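Local atomic coordinates of ATP-dependent DNA helicase uvsW (Enterobacteria phage T4, PDB entry 1RIF), a protein that couples ATP hydrolysis to 3'-5' unwinding of duplex DNA and catalyses branch migration in the recombination-dependent repair and replication of phage T4. Residues P114-L126 against A139-Y151. The protein carries 1 engineered substitution. Numbering follows the deposited sequence.
Sequences PHWYQKDAVFEGL and AGRSLIQALLARY. Engineered in segment 139-151: Arg141 (natural residue Lys).
Leu126 lays its CD1 methyl over one face of the Tyr151 ring, 3.6 Å from the centroid, a CH-pi contact that a branched aliphatic tip suits well; the phenol OH bonds to Glu89. At the other end, the Tyr117 ring takes His115 CB on one face and Ala139 O at its edge, while its CE1 lies 3.8 Å from Ala139 CB. With chi1 at 56°, CG of Tyr117 sits between the backbone N and the carbonyl carbon, which folds the ring back beside His115.

The polar link is the buried amide of Gln118. Its NE2 donates to Ala139 O (3.1 Å, 150°), approaching from above the carbonyl plane, and weakly to Gly140 O. Its OE1 accepts from His115 N in the carbonyl plane, on a lone pair, at 2.7 Å, and from His115 ND1 above that plane; three bonds and a weak fourth hold the amide's rotation. The amide suits the place because one group carries a donor for the loop carbonyls and an acceptor for His115. This is consistent with the Q-motif glutamine of superfamily 2 helicases, which in relatives contacts the adenine; here, with no nucleotide bound, Gln118 ties the helix start to the predicted ATP-binding P-loop, where Arg141 is engineered.

Between these ends the packing is aliphatic. Val122 wedges CG2 against Ile144 CG2 (3.8 Å) and Leu147 CB, small Ala121 receives Ile144 CD1, and Pro114 CB rests on Leu143 CD2 (3.7 Å).

The two helices, crossing at -40° with axes 9.5 Å apart, flank in sequence strand 130-133 of the parallel sheet in the ATP-binding, RecA-like domain of this N-terminal part of the helicase. Helix 93-101 packs against Val122, while helix 167-180 and strand 226-232 border helix 141-155.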
ATOM      1  N   PRO A 114     -22.950   0.756  -4.743  1.00 27.78           N
ATOM      2  CA  PRO A 114     -21.664   1.175  -5.306  1.00 26.67           C
ATOM      3  C   PRO A 114     -21.722   1.114  -6.834  1.00 25.58           C
ATOM      4  O   PRO A 114     -22.439   0.284  -7.400  1.00 22.01           O
ATOM      5  CB  PRO A 114     -20.676   0.175  -4.699  1.00 24.57           C
ATOM      6  CG  PRO A 114     -21.503  -1.049  -4.507  1.00 25.28           C
ATOM      7  CD  PRO A 114     -22.805  -0.490  -3.969  1.00 27.08           C
ATOM      8  N   HIS A 115     -20.989   2.008  -7.492  1.00 25.73           N
ATOM      9  CA  HIS A 115     -20.957   2.048  -8.948  1.00 25.25           C
ATOM     10  C   HIS A 115     -20.159   0.863  -9.498  1.00 25.17           C
ATOM     11  O   HIS A 115     -19.359   0.248  -8.788  1.00 21.94           O
ATOM     12  CB  HIS A 115     -20.323   3.355  -9.431  1.00 28.08           C
ATOM     13  CG  HIS A 115     -21.060   4.584  -9.003  1.00 32.19           C
ATOM     14  ND1 HIS A 115     -21.198   4.949  -7.679  1.00 35.69           N
ATOM     15  CD2 HIS A 115     -21.695   5.538  -9.723  1.00 33.41           C
ATOM     16  CE1 HIS A 115     -21.886   6.075  -7.604  1.00 33.42           C
ATOM     17  NE2 HIS A 115     -22.200   6.452  -8.831  1.00 34.05           N
ATOM     18  N   TRP A 116     -20.385   0.550 -10.771  1.00 24.11           N
ATOM     19  CA  TRP A 116     -19.695  -0.550 -11.422  1.00 23.78           C
ATOM     20  C   TRP A 116     -18.179  -0.401 -11.302  1.00 21.03           C
ATOM     21  O   TRP A 116     -17.486  -1.365 -11.000  1.00 20.34           O
ATOM     22  CB  TRP A 116     -20.082  -0.622 -12.903  1.00 26.18           C
ATOM     23  CG  TRP A 116     -19.668   0.597 -13.696  1.00 30.81           C
ATOM     24  CD1 TRP A 116     -20.321   1.800 -13.762  1.00 32.33           C
ATOM     25  CD2 TRP A 116     -18.488   0.741 -14.498  1.00 31.99           C
ATOM     26  NE1 TRP A 116     -19.621   2.679 -14.554  1.00 33.36           N
ATOM     27  CE2 TRP A 116     -18.492   2.055 -15.018  1.00 33.87           C
ATOM     28  CE3 TRP A 116     -17.424  -0.112 -14.825  1.00 34.17           C
ATOM     29  CZ2 TRP A 116     -17.474   2.534 -15.848  1.00 35.40           C
ATOM     30  CZ3 TRP A 116     -16.411   0.367 -15.649  1.00 35.12           C
ATOM     31  CH2 TRP A 116     -16.443   1.677 -16.151  1.00 35.68           C
ATOM     32  N   TYR A 117     -17.671   0.808 -11.531  1.00 21.07           N
ATOM     33  CA  TYR A 117     -16.234   1.040 -11.467  1.00 20.73           C
ATOM     34  C   TYR A 117     -15.680   0.890 -10.059  1.00 19.21           C
ATOM     35  O   TYR A 117     -14.516   0.525  -9.887  1.00 19.73           O
ATOM     36  CB  TYR A 117     -15.871   2.415 -12.053  1.00 22.81           C
ATOM     37  CG  TYR A 117     -16.563   3.596 -11.423  1.00 26.82           C
ATOM     38  CD1 TYR A 117     -16.111   4.143 -10.216  1.00 28.89           C
ATOM     39  CD2 TYR A 117     -17.684   4.166 -12.027  1.00 29.32           C
ATOM     40  CE1 TYR A 117     -16.764   5.233  -9.625  1.00 29.25           C
ATOM     41  CE2 TYR A 117     -18.342   5.250 -11.447  1.00 31.38           C
ATOM     42  CZ  TYR A 117     -17.879   5.775 -10.248  1.00 31.16           C
ATOM     43  OH  TYR A 117     -18.545   6.837  -9.678  1.00 35.78           O
ATOM     44  N   GLN A 118     -16.513   1.161  -9.056  1.00 18.06           N
ATOM     45  CA  GLN A 118     -16.096   1.016  -7.666  1.00 17.35           C
ATOM     46  C   GLN A 118     -15.994  -0.476  -7.363  1.00 18.40           C
ATOM     47  O   GLN A 118     -15.053  -0.925  -6.704  1.00 17.70           O
ATOM     48  CB  GLN A 118     -17.107   1.673  -6.731  1.00 15.60           C
ATOM     49  CG  GLN A 118     -17.204   3.187  -6.888  1.00 16.16           C
ATOM     50  CD  GLN A 118     -18.206   3.800  -5.930  1.00 15.37           C
ATOM     51  OE1 GLN A 118     -19.360   3.384  -5.882  1.00 17.53           O
ATOM     52  NE2 GLN A 118     -17.769   4.793  -5.161  1.00 15.50           N
ATOM     53  N   LYS A 119     -16.975  -1.234  -7.856  1.00 18.19           N
ATOM     54  CA  LYS A 119     -17.007  -2.685  -7.687  1.00 19.35           C
ATOM     55  C   LYS A 119     -15.792  -3.310  -8.381  1.00 19.03           C
ATOM     56  O   LYS A 119     -15.149  -4.206  -7.838  1.00 19.39           O
ATOM     57  CB  LYS A 119     -18.287  -3.267  -8.294  1.00 18.66           C
ATOM     58  CG  LYS A 119     -19.568  -2.877  -7.580  1.00 22.10           C
ATOM     59  CD  LYS A 119     -20.769  -3.561  -8.220  1.00 25.17           C
ATOM     60  CE  LYS A 119     -22.059  -3.235  -7.484  1.00 27.47           C
ATOM     61  NZ  LYS A 119     -23.244  -3.899  -8.109  1.00 26.41           N
ATOM     62  N   ASP A 120     -15.490  -2.835  -9.587  1.00 18.95           N
ATOM     63  CA  ASP A 120     -14.348  -3.334 -10.341  1.00 18.11           C
ATOM     64  C   ASP A 120     -13.035  -3.049  -9.601  1.00 17.80           C
ATOM     65  O   ASP A 120     -12.194  -3.937  -9.449  1.00 17.86           O
ATOM     66  CB  ASP A 120     -14.299  -2.685 -11.734  1.00 19.58           C
ATOM     67  CG  ASP A 120     -15.339  -3.259 -12.694  1.00 23.33           C
ATOM     68  OD1 ASP A 120     -15.990  -4.273 -12.347  1.00 24.86           O
ATOM     69  OD2 ASP A 120     -15.499  -2.696 -13.803  1.00 24.42           O
ATOM     70  N   ALA A 121     -12.866  -1.809  -9.148  1.00 17.34           N
ATOM     71  CA  ALA A 121     -11.655  -1.406  -8.431  1.00 17.37           C
ATOM     72  C   ALA A 121     -11.428  -2.268  -7.183  1.00 19.45           C
ATOM     73  O   ALA A 121     -10.310  -2.751  -6.943  1.00 17.76           O
ATOM     74  CB  ALA A 121     -11.745   0.066  -8.043  1.00 17.01           C
ATOM     75  N   VAL A 122     -12.487  -2.455  -6.393  1.00 18.30           N
ATOM     76  CA  VAL A 122     -12.407  -3.262  -5.178  1.00 19.30           C
ATOM     77  C   VAL A 122     -12.043  -4.706  -5.514  1.00 19.70           C
ATOM     78  O   VAL A 122     -11.182  -5.303  -4.868  1.00 19.53           O
ATOM     79  CB  VAL A 122     -13.751  -3.248  -4.401  1.00 20.70           C
ATOM     80  CG1 VAL A 122     -13.728  -4.298  -3.300  1.00 21.83           C
ATOM     81  CG2 VAL A 122     -13.993  -1.871  -3.801  1.00 20.53           C
ATOM     82  N   PHE A 123     -12.698  -5.264  -6.530  1.00 18.96           N
ATOM     83  CA  PHE A 123     -12.425  -6.635  -6.941  1.00 18.56           C
ATOM     84  C   PHE A 123     -10.973  -6.789  -7.411  1.00 19.91           C
ATOM     85  O   PHE A 123     -10.290  -7.742  -7.032  1.00 19.42           O
ATOM     86  CB  PHE A 123     -13.378  -7.057  -8.060  1.00 16.31           C
ATOM     87  CG  PHE A 123     -13.167  -8.473  -8.522  1.00 18.30           C
ATOM     88  CD1 PHE A 123     -13.526  -9.544  -7.705  1.00 17.41           C
ATOM     89  CD2 PHE A 123     -12.578  -8.734  -9.757  1.00 17.67           C
ATOM     90  CE1 PHE A 123     -13.299 -10.847  -8.104  1.00 17.46           C
ATOM     91  CE2 PHE A 123     -12.345 -10.040 -10.170  1.00 16.87           C
ATOM     92  CZ  PHE A 123     -12.705 -11.099  -9.343  1.00 18.46           C
ATOM     93  N   GLU A 124     -10.516  -5.852  -8.240  1.00 20.81           N
ATOM     94  CA  GLU A 124      -9.145  -5.856  -8.760  1.00 22.43           C
ATOM     95  C   GLU A 124      -8.123  -5.839  -7.626  1.00 22.63           C
ATOM     96  O   GLU A 124      -7.116  -6.557  -7.666  1.00 22.62           O
ATOM     97  CB  GLU A 124      -8.902  -4.619  -9.632  1.00 24.30           C
ATOM     98  CG  GLU A 124      -8.786  -4.888 -11.116  1.00 29.73           C
ATOM     99  CD  GLU A 124      -7.501  -5.605 -11.497  1.00 29.98           C
ATOM    100  OE1 GLU A 124      -6.402  -5.060 -11.251  1.00 30.13           O
ATOM    101  OE2 GLU A 124      -7.599  -6.718 -12.051  1.00 33.24           O
ATOM    102  N   GLY A 125      -8.392  -4.999  -6.628  1.00 22.13           N
ATOM    103  CA  GLY A 125      -7.494  -4.858  -5.495  1.00 20.51           C
ATOM    104  C   GLY A 125      -7.417  -6.083  -4.620  1.00 20.99           C
ATOM    105  O   GLY A 125      -6.323  -6.548  -4.283  1.00 19.46           O
ATOM    106  N   LEU A 126      -8.580  -6.612  -4.253  1.00 19.57           N
ATOM    107  CA  LEU A 126      -8.641  -7.792  -3.407  1.00 19.08           C
ATOM    108  C   LEU A 126      -7.946  -9.007  -4.015  1.00 18.05           C
ATOM    109  O   LEU A 126      -7.101  -9.623  -3.373  1.00 17.87           O
ATOM    110  CB  LEU A 126     -10.096  -8.129  -3.085  1.00 19.07           C
ATOM    111  CG  LEU A 126     -10.814  -7.104  -2.201  1.00 19.34           C
ATOM    112  CD1 LEU A 126     -12.220  -7.611  -1.877  1.00 20.58           C
ATOM    113  CD2 LEU A 126     -10.017  -6.863  -0.920  1.00 19.11           C
ATOM    114  N   ALA A 139     -14.519   9.429  -8.070  1.00 39.20           N
ATOM    115  CA  ALA A 139     -14.872   8.011  -7.952  1.00 38.80           C
ATOM    116  C   ALA A 139     -15.306   7.608  -6.536  1.00 37.54           C
ATOM    117  O   ALA A 139     -15.279   6.420  -6.196  1.00 36.56           O
ATOM    118  CB  ALA A 139     -13.693   7.138  -8.408  1.00 38.62           C
ATOM    119  N   GLY A 140     -15.709   8.594  -5.729  1.00 36.15           N
ATOM    120  CA  GLY A 140     -16.146   8.334  -4.363  1.00 34.17           C
ATOM    121  C   GLY A 140     -15.290   7.242  -3.761  1.00 32.23           C
ATOM    122  O   GLY A 140     -15.779   6.149  -3.454  1.00 33.89           O
ATOM    123  N   ARG A 141     -14.007   7.546  -3.597  1.00 29.28           N
ATOM    124  CA  ARG A 141     -13.039   6.594  -3.079  1.00 26.12           C
ATOM    125  C   ARG A 141     -13.265   6.119  -1.671  1.00 22.33           C
ATOM    126  O   ARG A 141     -12.731   5.089  -1.304  1.00 23.90           O
ATOM    127  CB  ARG A 141     -11.632   7.166  -3.151  1.00 26.51           C
ATOM    128  CG  ARG A 141     -11.171   7.577  -4.524  1.00 26.98           C
ATOM    129  CD  ARG A 141      -9.840   8.227  -4.361  1.00 27.16           C
ATOM    130  NE  ARG A 141      -9.409   8.945  -5.542  1.00 28.49           N
ATOM    131  CZ  ARG A 141      -8.447   9.856  -5.518  1.00 28.73           C
ATOM    132  NH1 ARG A 141      -7.843  10.140  -4.367  1.00 27.61           N
ATOM    133  NH2 ARG A 141      -8.086  10.474  -6.636  1.00 28.57           N
ATOM    134  N   SER A 142     -14.025   6.860  -0.872  1.00 22.04           N
ATOM    135  CA  SER A 142     -14.255   6.449   0.512  1.00 20.43           C
ATOM    136  C   SER A 142     -15.021   5.139   0.567  1.00 20.31           C
ATOM    137  O   SER A 142     -14.790   4.330   1.462  1.00 19.70           O
ATOM    138  CB  SER A 142     -15.017   7.523   1.291  1.00 22.12           C
ATOM    139  OG  SER A 142     -16.310   7.745   0.756  1.00 24.30           O
ATOM    140  N   LEU A 143     -15.924   4.932  -0.393  1.00 18.68           N
ATOM    141  CA  LEU A 143     -16.712   3.701  -0.447  1.00 16.67           C
ATOM    142  C   LEU A 143     -15.828   2.549  -0.906  1.00 17.12           C
ATOM    143  O   LEU A 143     -15.993   1.416  -0.450  1.00 17.51           O
ATOM    144  CB  LEU A 143     -17.905   3.851  -1.400  1.00 15.70           C
ATOM    145  CG  LEU A 143     -18.858   2.641  -1.500  1.00 15.20           C
ATOM    146  CD1 LEU A 143     -19.397   2.266  -0.116  1.00 14.63           C
ATOM    147  CD2 LEU A 143     -20.006   2.974  -2.435  1.00 15.58           C
ATOM    148  N   ILE A 144     -14.892   2.837  -1.811  1.00 17.14           N
ATOM    149  CA  ILE A 144     -13.972   1.812  -2.301  1.00 16.45           C
ATOM    150  C   ILE A 144     -13.117   1.366  -1.127  1.00 15.88           C
ATOM    151  O   ILE A 144     -12.914   0.178  -0.911  1.00 16.17           O
ATOM    152  CB  ILE A 144     -13.055   2.358  -3.422  1.00 16.42           C
ATOM    153  CG1 ILE A 144     -13.887   2.624  -4.682  1.00 17.90           C
ATOM    154  CG2 ILE A 144     -11.928   1.366  -3.694  1.00 16.54           C
ATOM    155  CD1 ILE A 144     -13.081   3.074  -5.897  1.00 17.74           C
ATOM    156  N   GLN A 145     -12.627   2.336  -0.364  1.00 14.61           N
ATOM    157  CA  GLN A 145     -11.809   2.054   0.806  1.00 15.38           C
ATOM    158  C   GLN A 145     -12.613   1.322   1.891  1.00 14.61           C
ATOM    159  O   GLN A 145     -12.109   0.401   2.535  1.00 15.50           O
ATOM    160  CB  GLN A 145     -11.220   3.364   1.341  1.00 14.13           C
ATOM    161  CG  GLN A 145     -10.069   3.880   0.487  1.00 15.58           C
ATOM    162  CD  GLN A 145      -9.623   5.278   0.870  1.00 16.19           C
ATOM    163  OE1 GLN A 145     -10.297   6.256   0.558  1.00 19.61           O
ATOM    164  NE2 GLN A 145      -8.491   5.379   1.556  1.00 15.71           N
ATOM    165  N   ALA A 146     -13.866   1.728   2.084  1.00 17.15           N
ATOM    166  CA  ALA A 146     -14.743   1.090   3.076  1.00 15.57           C
ATOM    167  C   ALA A 146     -15.007  -0.368   2.707  1.00 15.25           C
ATOM    168  O   ALA A 146     -14.991  -1.243   3.567  1.00 15.63           O
ATOM    169  CB  ALA A 146     -16.071   1.841   3.175  1.00 12.86           C
ATOM    170  N   LEU A 147     -15.248  -0.631   1.426  1.00 15.35           N
ATOM    171  CA  LEU A 147     -15.513  -1.998   0.980  1.00 15.94           C
ATOM    172  C   LEU A 147     -14.281  -2.886   1.143  1.00 15.90           C
ATOM    173  O   LEU A 147     -14.385  -4.040   1.558  1.00 16.84           O
ATOM    174  CB  LEU A 147     -15.993  -1.992  -0.475  1.00 15.06           C
ATOM    175  CG  LEU A 147     -17.405  -1.420  -0.602  1.00 12.94           C
ATOM    176  CD1 LEU A 147     -17.841  -1.350  -2.055  1.00 13.85           C
ATOM    177  CD2 LEU A 147     -18.345  -2.310   0.191  1.00 12.96           C
ATOM    178  N   LEU A 148     -13.117  -2.338   0.815  1.00 16.16           N
ATOM    179  CA  LEU A 148     -11.858  -3.054   0.952  1.00 15.69           C
ATOM    180  C   LEU A 148     -11.605  -3.408   2.427  1.00 16.01           C
ATOM    181  O   LEU A 148     -11.218  -4.533   2.732  1.00 17.47           O
ATOM    182  CB  LEU A 148     -10.714  -2.191   0.407  1.00 12.83           C
ATOM    183  CG  LEU A 148     -10.606  -2.131  -1.113  1.00 11.85           C
ATOM    184  CD1 LEU A 148      -9.703  -0.973  -1.489  1.00 11.03           C
ATOM    185  CD2 LEU A 148     -10.067  -3.446  -1.655  1.00 10.22           C
ATOM    186  N   ALA A 149     -11.831  -2.455   3.333  1.00 14.94           N
ATOM    187  CA  ALA A 149     -11.637  -2.699   4.766  1.00 15.98           C
ATOM    188  C   ALA A 149     -12.676  -3.699   5.319  1.00 18.10           C
ATOM    189  O   ALA A 149     -12.336  -4.568   6.123  1.00 16.76           O
ATOM    190  CB  ALA A 149     -11.694  -1.379   5.538  1.00 15.51           C
ATOM    191  N   ARG A 150     -13.932  -3.569   4.883  1.00 18.03           N
ATOM    192  CA  ARG A 150     -15.020  -4.477   5.283  1.00 18.78           C
ATOM    193  C   ARG A 150     -14.639  -5.917   4.921  1.00 18.51           C
ATOM    194  O   ARG A 150     -14.751  -6.833   5.734  1.00 18.71           O
ATOM    195  CB  ARG A 150     -16.297  -4.149   4.506  1.00 19.33           C
ATOM    196  CG  ARG A 150     -17.609  -4.283   5.261  1.00 22.14           C
ATOM    197  CD  ARG A 150     -17.734  -5.501   6.152  1.00 25.03           C
ATOM    198  NE  ARG A 150     -18.263  -5.057   7.439  1.00 27.79           N
ATOM    199  CZ  ARG A 150     -19.093  -5.746   8.216  1.00 27.44           C
ATOM    200  NH1 ARG A 150     -19.517  -6.948   7.862  1.00 28.81           N
ATOM    201  NH2 ARG A 150     -19.514  -5.207   9.351  1.00 26.58           N
ATOM    202  N   TYR A 151     -14.223  -6.109   3.671  1.00 17.21           N
ATOM    203  CA  TYR A 151     -13.832  -7.422   3.197  1.00 16.88           C
ATOM    204  C   TYR A 151     -12.755  -8.011   4.085  1.00 15.10           C
ATOM    205  O   TYR A 151     -12.872  -9.141   4.533  1.00 17.76           O
ATOM    206  CB  TYR A 151     -13.297  -7.347   1.768  1.00 18.32           C
ATOM    207  CG  TYR A 151     -12.823  -8.686   1.263  1.00 20.82           C
ATOM    208  CD1 TYR A 151     -13.703  -9.563   0.629  1.00 21.82           C
ATOM    209  CD2 TYR A 151     -11.513  -9.117   1.492  1.00 22.70           C
ATOM    210  CE1 TYR A 151     -13.294 -10.837   0.240  1.00 24.79           C
ATOM    211  CE2 TYR A 151     -11.096 -10.388   1.108  1.00 25.02           C
ATOM    212  CZ  TYR A 151     -11.991 -11.242   0.484  1.00 25.37           C
ATOM    213  OH  TYR A 151     -11.588 -12.504   0.104  1.00 28.97           O
TER